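Local coordinates for mandelate racemase/muconate lactonizing enzyme, C-terminal domain protein (Paracoccus denitrificans, PDB 4DWD) that binds magnesium and is probably a hydro-lyase of the enolase superfamily, at residues 11-16 against 366-371; 236-241 against 263-268. All blocks are in the same frame, centred on the assembly; numbering follows the deposited sequence. Where two conformers were deposited one is given.

Interaction 1 of 2, residues 11-16 against 366-371; sequences LSVAMG and SRATEI
L11, S12 and V13 pair with E370, T369 and A368 in antiparallel register, the strand axes 4.5 Å apart with their directions at 160°. S12 and T369 are the hydrogen-bonded pair, joined by S12 N to T369 O (2.9 Å) and T369 N to S12 O (2.8 Å), both nearly straight. A third backbone bond, from A14 N to R367 O at 3.0 Å, carries the pairing back to the last residue of helix 361-367. The pairing sets strand 368-372 alongside strand 5-14 in the antiparallel sheet that includes the N-terminal domain of the enolase superfamily. L11, V13, A368 and E370 point to one face of the sheet: V13 CG2 meets A368 CB, and L11 CD2 lies against CB and CG of E370. S12 and T369 point to the other face, where helix 49-63 packs on S12 and I371. Beyond the paired strands R367 takes over. Its chain crosses V13 at about a right angle, extends from CG to NE (chi3 173°) and passes CB, CG and CD close by A14 O. NH1 then donates to A14 O at 3.0 Å, standing well above that carbonyl plane, and to G16 O at 2.8 Å, in plane on a lone pair. NH2 adds a longer, more bent bond of 3.2 Å to the same G16 O, so the guanidinium holds this oxygen end-on, both acceptor oxygens lying near its own plane. NE forms a salt bridge with E363. A leucine in place of R367 would probably leave A14 O and G16 O without these donors, E363 without its charged mate and the chain from A14 to G16 freer to move. One cation thus ties the end of strand 5-14 to the C-terminal helix-strand junction, and the carboxylate at NE probably offsets its charge.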
loop_
_atom_site.group_PDB
_atom_site.type_symbol
_atom_site.label_atom_id
_atom_site.label_comp_id
_atom_site.label_asym_id
_atom_site.label_seq_id
_atom_site.Cartn_x
_atom_site.Cartn_y
_atom_site.Cartn_z
ATOM N N LEU B 11 -11.636 35.166 -31.575
ATOM C CA LEU B 11 -12.697 35.131 -32.581
ATOM C C LEU B 11 -13.677 33.981 -32.351
ATOM O O LEU B 11 -13.284 32.815 -32.262
ATOM C CB LEU B 11 -12.074 34.976 -33.974
ATOM C CG LEU B 11 -11.056 36.033 -34.423
ATOM C CD1 LEU B 11 -10.472 35.657 -35.773
ATOM C CD2 LEU B 11 -11.673 37.426 -34.456
ATOM N N SER B 12 -14.961 34.326 -32.262
ATOM C CA SER B 12 -16.038 33.350 -32.222
ATOM C C SER B 12 -16.566 33.240 -33.651
ATOM O O SER B 12 -17.025 34.239 -34.223
ATOM C CB SER B 12 -17.141 33.809 -31.262
ATOM O OG SER B 12 -18.300 32.994 -31.362
ATOM N N VAL B 13 -16.486 32.042 -34.226
ATOM C CA VAL B 13 -16.731 31.850 -35.658
ATOM C C VAL B 13 -17.847 30.839 -35.931
ATOM O O VAL B 13 -17.807 29.709 -35.434
ATOM C CB VAL B 13 -15.427 31.416 -36.371
ATOM C CG1 VAL B 13 -15.637 31.247 -37.875
ATOM C CG2 VAL B 13 -14.311 32.426 -36.105
ATOM N N ALA B 14 -18.842 31.257 -36.716
ATOM C CA ALA B 14 -19.919 30.387 -37.179
ATOM C C ALA B 14 -19.367 29.409 -38.213
ATOM O O ALA B 14 -18.765 29.829 -39.201
ATOM C CB ALA B 14 -21.050 31.221 -37.771
HETATM N N MSE B 15 -19.562 28.110 -37.980
HETATM C CA MSE B 15 -18.939 27.076 -38.823
HETATM C C MSE B 15 -19.943 26.328 -39.667
HETATM O O MSE B 15 -21.065 26.059 -39.228
HETATM C CB MSE B 15 -18.237 26.077 -37.904
HETATM C CG MSE B 15 -17.082 26.727 -37.138
HETATM SE SE MSE B 15 -15.506 27.078 -38.257
HETATM C CE MSE B 15 -14.787 25.252 -38.335
ATOM N N GLY B 16 -19.531 25.983 -40.884
ATOM C CA GLY B 16 -20.330 25.145 -41.789
ATOM C C GLY B 16 -21.694 25.722 -42.105
ATOM O O GLY B 16 -21.868 26.944 -42.144
ATOM N N SER B 366 -16.670 37.062 -42.647
ATOM C CA SER B 366 -18.135 37.098 -42.673
ATOM C C SER B 366 -18.787 36.313 -41.538
ATOM O O SER B 366 -19.964 36.526 -41.236
ATOM C CB SER B 366 -18.659 36.583 -44.014
ATOM O OG SER B 366 -18.544 35.176 -44.087
ATOM N N ARG B 367 -18.022 35.408 -40.923
ATOM C CA ARG B 367 -18.548 34.494 -39.897
ATOM C C ARG B 367 -18.000 34.768 -38.495
ATOM O O ARG B 367 -18.419 34.124 -37.520
ATOM C CB ARG B 367 -18.258 33.037 -40.282
ATOM C CG ARG B 367 -19.061 32.540 -41.481
ATOM C CD ARG B 367 -18.363 31.363 -42.143
ATOM N NE ARG B 367 -19.184 30.760 -43.191
ATOM C CZ ARG B 367 -20.011 29.733 -43.004
ATOM N NH1 ARG B 367 -20.143 29.176 -41.801
ATOM N NH2 ARG B 367 -20.723 29.268 -44.024
ATOM N N ALA B 368 -17.082 35.723 -38.393
ATOM C CA ALA B 368 -16.364 35.960 -37.134
ATOM C C ALA B 368 -16.921 37.119 -36.326
ATOM O O ALA B 368 -17.201 38.199 -36.871
ATOM C CB ALA B 368 -14.877 36.167 -37.392
ATOM N N THR B 369 -17.089 36.876 -35.028
ATOM C CA THR B 369 -17.382 37.930 -34.076
ATOM C C THR B 369 -16.158 38.044 -33.185
ATOM O O THR B 369 -15.746 37.061 -32.563
ATOM C CB THR B 369 -18.621 37.578 -33.229
ATOM O OG1 THR B 369 -19.776 37.509 -34.076
ATOM C CG2 THR B 369 -18.869 38.624 -32.144
ATOM N N GLU B 370 -15.565 39.228 -33.130
ATOM C CA GLU B 370 -14.454 39.424 -32.218
ATOM C C GLU B 370 -14.944 39.577 -30.786
ATOM O O GLU B 370 -15.904 40.302 -30.516
ATOM C CB GLU B 370 -13.565 40.605 -32.609
ATOM C CG GLU B 370 -12.243 40.560 -31.842
ATOM C CD GLU B 370 -11.310 41.718 -32.132
ATOM O OE1 GLU B 370 -11.688 42.610 -32.917
ATOM O OE2 GLU B 370 -10.193 41.741 -31.564
ATOM N N ILE B 371 -14.272 38.882 -29.875
ATOM C CA ILE B 371 -14.535 39.003 -28.456
ATOM C C ILE B 371 -13.497 39.969 -27.933
ATOM O O ILE B 371 -12.308 39.730 -28.060
ATOM C CB ILE B 371 -14.402 37.639 -27.751
ATOM C CG1 ILE B 371 -15.323 36.595 -28.407
ATOM C CG2 ILE B 371 -14.627 37.771 -26.245
ATOM C CD1 ILE B 371 -16.792 36.957 -28.461
#

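Interaction 2 of 2, residues 236-241 against 263-268; sequences EVAQRL and SGVRMV
A238 and Q239, in the last turn of helix 231-240, lie beside V265 and G264, their CA atoms 5.6 and 5.9 Å apart, where helix 254-263 ends in a Schellman motif and the chain turns toward strand 267-268. G264 takes positive phi, and a CB there would clash with Q239 CG, 2.9 Å away. The polar link is Q239 NE2 to G264 O at 2.8 Å, nearly straight, on a carbonyl lone pair and in the amide plane. The bend at chi2 (-66°) turns CD back toward that carbonyl. A238 CB packs against the same oxygen at 3.6 Å and, more loosely, V265 CG2. In the conformer given, one of two, R266 folds its guanidinium over G264 O and Q239 NE2, the amide and guanidinium planes 49° apart; its NH1 bonds to I261 O and V265 O, and its NH2 salt-bridges E236 of a second subunit. Q239 NE2 hydrogen-bonds that same E236, so the contact is itself part of an interface. Within the chain it joins the ends of two successive barrel helices, with A238 resting on V245 of strand 244-246, V265 on L260, and helix 204-216 flanking E236 and R240.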
loop_
_atom_site.group_PDB
_atom_site.type_symbol
_atom_site.label_atom_id
_atom_site.label_comp_id
_atom_site.label_asym_id
_atom_site.label_seq_id
_atom_site.Cartn_x
_atom_site.Cartn_y
_atom_site.Cartn_z
ATOM N N GLU B 236 -9.659 2.424 -10.834
ATOM C CA GLU B 236 -10.100 1.140 -10.275
ATOM C C GLU B 236 -10.775 0.298 -11.356
ATOM O O GLU B 236 -10.473 -0.899 -11.518
ATOM C CB GLU B 236 -11.062 1.358 -9.109
ATOM C CG GLU B 236 -11.667 0.064 -8.579
ATOM C CD GLU B 236 -12.583 0.294 -7.396
ATOM O OE1 GLU B 236 -12.155 0.995 -6.453
ATOM O OE2 GLU B 236 -13.715 -0.243 -7.404
ATOM N N VAL B 237 -11.670 0.941 -12.113
ATOM C CA VAL B 237 -12.369 0.230 -13.173
ATOM C C VAL B 237 -11.354 -0.221 -14.218
ATOM O O VAL B 237 -11.422 -1.373 -14.694
ATOM C CB VAL B 237 -13.481 1.103 -13.795
ATOM C CG1 VAL B 237 -14.028 0.494 -15.094
ATOM C CG2 VAL B 237 -14.602 1.330 -12.784
ATOM N N ALA B 238 -10.384 0.644 -14.529
ATOM C CA ALA B 238 -9.324 0.294 -15.486
ATOM C C ALA B 238 -8.547 -0.958 -15.037
ATOM O O ALA B 238 -8.248 -1.832 -15.847
ATOM C CB ALA B 238 -8.376 1.480 -15.677
ATOM N N GLN B 239 -8.228 -1.050 -13.754
ATOM C CA GLN B 239 -7.452 -2.183 -13.276
ATOM C C GLN B 239 -8.279 -3.443 -13.105
ATOM O O GLN B 239 -7.736 -4.535 -13.183
ATOM C CB GLN B 239 -6.728 -1.832 -11.982
ATOM C CG GLN B 239 -5.589 -0.844 -12.187
ATOM C CD GLN B 239 -4.449 -1.415 -13.011
ATOM O OE1 GLN B 239 -3.989 -2.542 -12.772
ATOM N NE2 GLN B 239 -3.988 -0.648 -13.993
ATOM N N ARG B 240 -9.585 -3.286 -12.888
ATOM C CA ARG B 240 -10.464 -4.446 -12.664
ATOM C C ARG B 240 -10.817 -5.151 -13.971
ATOM O O ARG B 240 -11.006 -6.354 -13.973
ATOM C CB ARG B 240 -11.726 -4.031 -11.904
ATOM C CG ARG B 240 -11.445 -3.822 -10.423
ATOM C CD ARG B 240 -12.597 -3.202 -9.662
ATOM N NE ARG B 240 -13.655 -4.182 -9.460
ATOM C CZ ARG B 240 -14.758 -3.953 -8.765
ATOM N NH1 ARG B 240 -14.958 -2.763 -8.206
ATOM N NH2 ARG B 240 -15.663 -4.917 -8.644
ATOM N N LEU B 241 -10.882 -4.407 -15.071
ATOM C CA LEU B 241 -11.266 -4.951 -16.376
ATOM C C LEU B 241 -10.070 -5.405 -17.197
ATOM O O LEU B 241 -8.916 -5.070 -16.877
ATOM C CB LEU B 241 -12.067 -3.909 -17.165
ATOM C CG LEU B 241 -13.460 -3.611 -16.613
ATOM C CD1 LEU B 241 -14.025 -2.477 -17.445
ATOM C CD2 LEU B 241 -14.365 -4.838 -16.722
ATOM N N SER B 263 -3.705 6.435 -10.691
ATOM C CA SER B 263 -4.934 5.773 -10.281
ATOM C C SER B 263 -5.116 4.416 -10.939
ATOM O O SER B 263 -5.886 3.587 -10.445
ATOM C CB SER B 263 -6.159 6.647 -10.582
ATOM O OG SER B 263 -6.568 6.539 -11.942
ATOM N N GLY B 264 -4.439 4.190 -12.065
ATOM C CA GLY B 264 -4.532 2.891 -12.740
ATOM C C GLY B 264 -4.869 2.931 -14.214
ATOM O O GLY B 264 -4.887 1.902 -14.860
ATOM N N VAL B 265 -5.125 4.117 -14.754
ATOM C CA VAL B 265 -5.469 4.267 -16.177
ATOM C C VAL B 265 -4.221 4.063 -17.063
ATOM O O VAL B 265 -3.150 4.644 -16.801
ATOM C CB VAL B 265 -6.160 5.625 -16.427
ATOM C CG1 VAL B 265 -6.377 5.852 -17.915
ATOM C CG2 VAL B 265 -7.484 5.679 -15.651
ATOM N N ARG B 266 -4.357 3.241 -18.115
ATOM C CA ARG B 266 -3.212 2.883 -18.947
ATOM C C ARG B 266 -3.346 3.372 -20.391
ATOM O O ARG B 266 -2.552 3.015 -21.238
ATOM C CB ARG B 266 -2.967 1.365 -18.902
ATOM C CG ARG B 266 -2.701 0.835 -17.496
ATOM C CD ARG B 266 -1.400 1.380 -16.953
ATOM N NE ARG B 266 -1.218 1.074 -15.532
ATOM C CZ ARG B 266 -1.265 1.960 -14.540
ATOM N NH1 ARG B 266 -1.477 3.259 -14.792
ATOM N NH2 ARG B 266 -1.080 1.538 -13.298
HETATM N N MSE B 267 -4.349 4.208 -20.652
HETATM C CA MSE B 267 -4.506 4.865 -21.964
HETATM C C MSE B 267 -5.064 6.230 -21.680
HETATM O O MSE B 267 -6.184 6.350 -21.140
HETATM C CB MSE B 267 -5.448 4.035 -22.859
HETATM C CG MSE B 267 -5.707 4.699 -24.212
HETATM SE SE MSE B 267 -6.772 3.507 -25.374
HETATM C CE MSE B 267 -7.777 4.877 -26.338
ATOM N N VAL B 268 -4.307 7.276 -22.027
ATOM C CA VAL B 268 -4.705 8.643 -21.684
ATOM C C VAL B 268 -4.949 9.474 -22.944
ATOM O O VAL B 268 -4.267 9.295 -23.967
ATOM C CB VAL B 268 -3.699 9.356 -20.731
ATOM C CG1 VAL B 268 -3.598 8.595 -19.407
ATOM C CG2 VAL B 268 -2.330 9.543 -21.400
#

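Overall arrangement
Interactions 1 and 2 lie on opposite sides of the chain's centre, their centres 40 Å apart and their nearest atoms about 24 Å apart, and they share no helix or strand. Interaction 1 closes almost the whole chain: it places strand 368-372 next to strand 5-14 in the antiparallel sheet, so the C-terminal end returns to the N-terminal domain after the barrel. Interaction 2 is nested inside that long loop and is local, bridging consecutive helices 231-240 and 254-263 of the enolase-type barrel. One contact therefore unites the two ends of the chain in the sheet, whereas the other belongs to the outer helical layer of the barrel, where two other subunits come into contact.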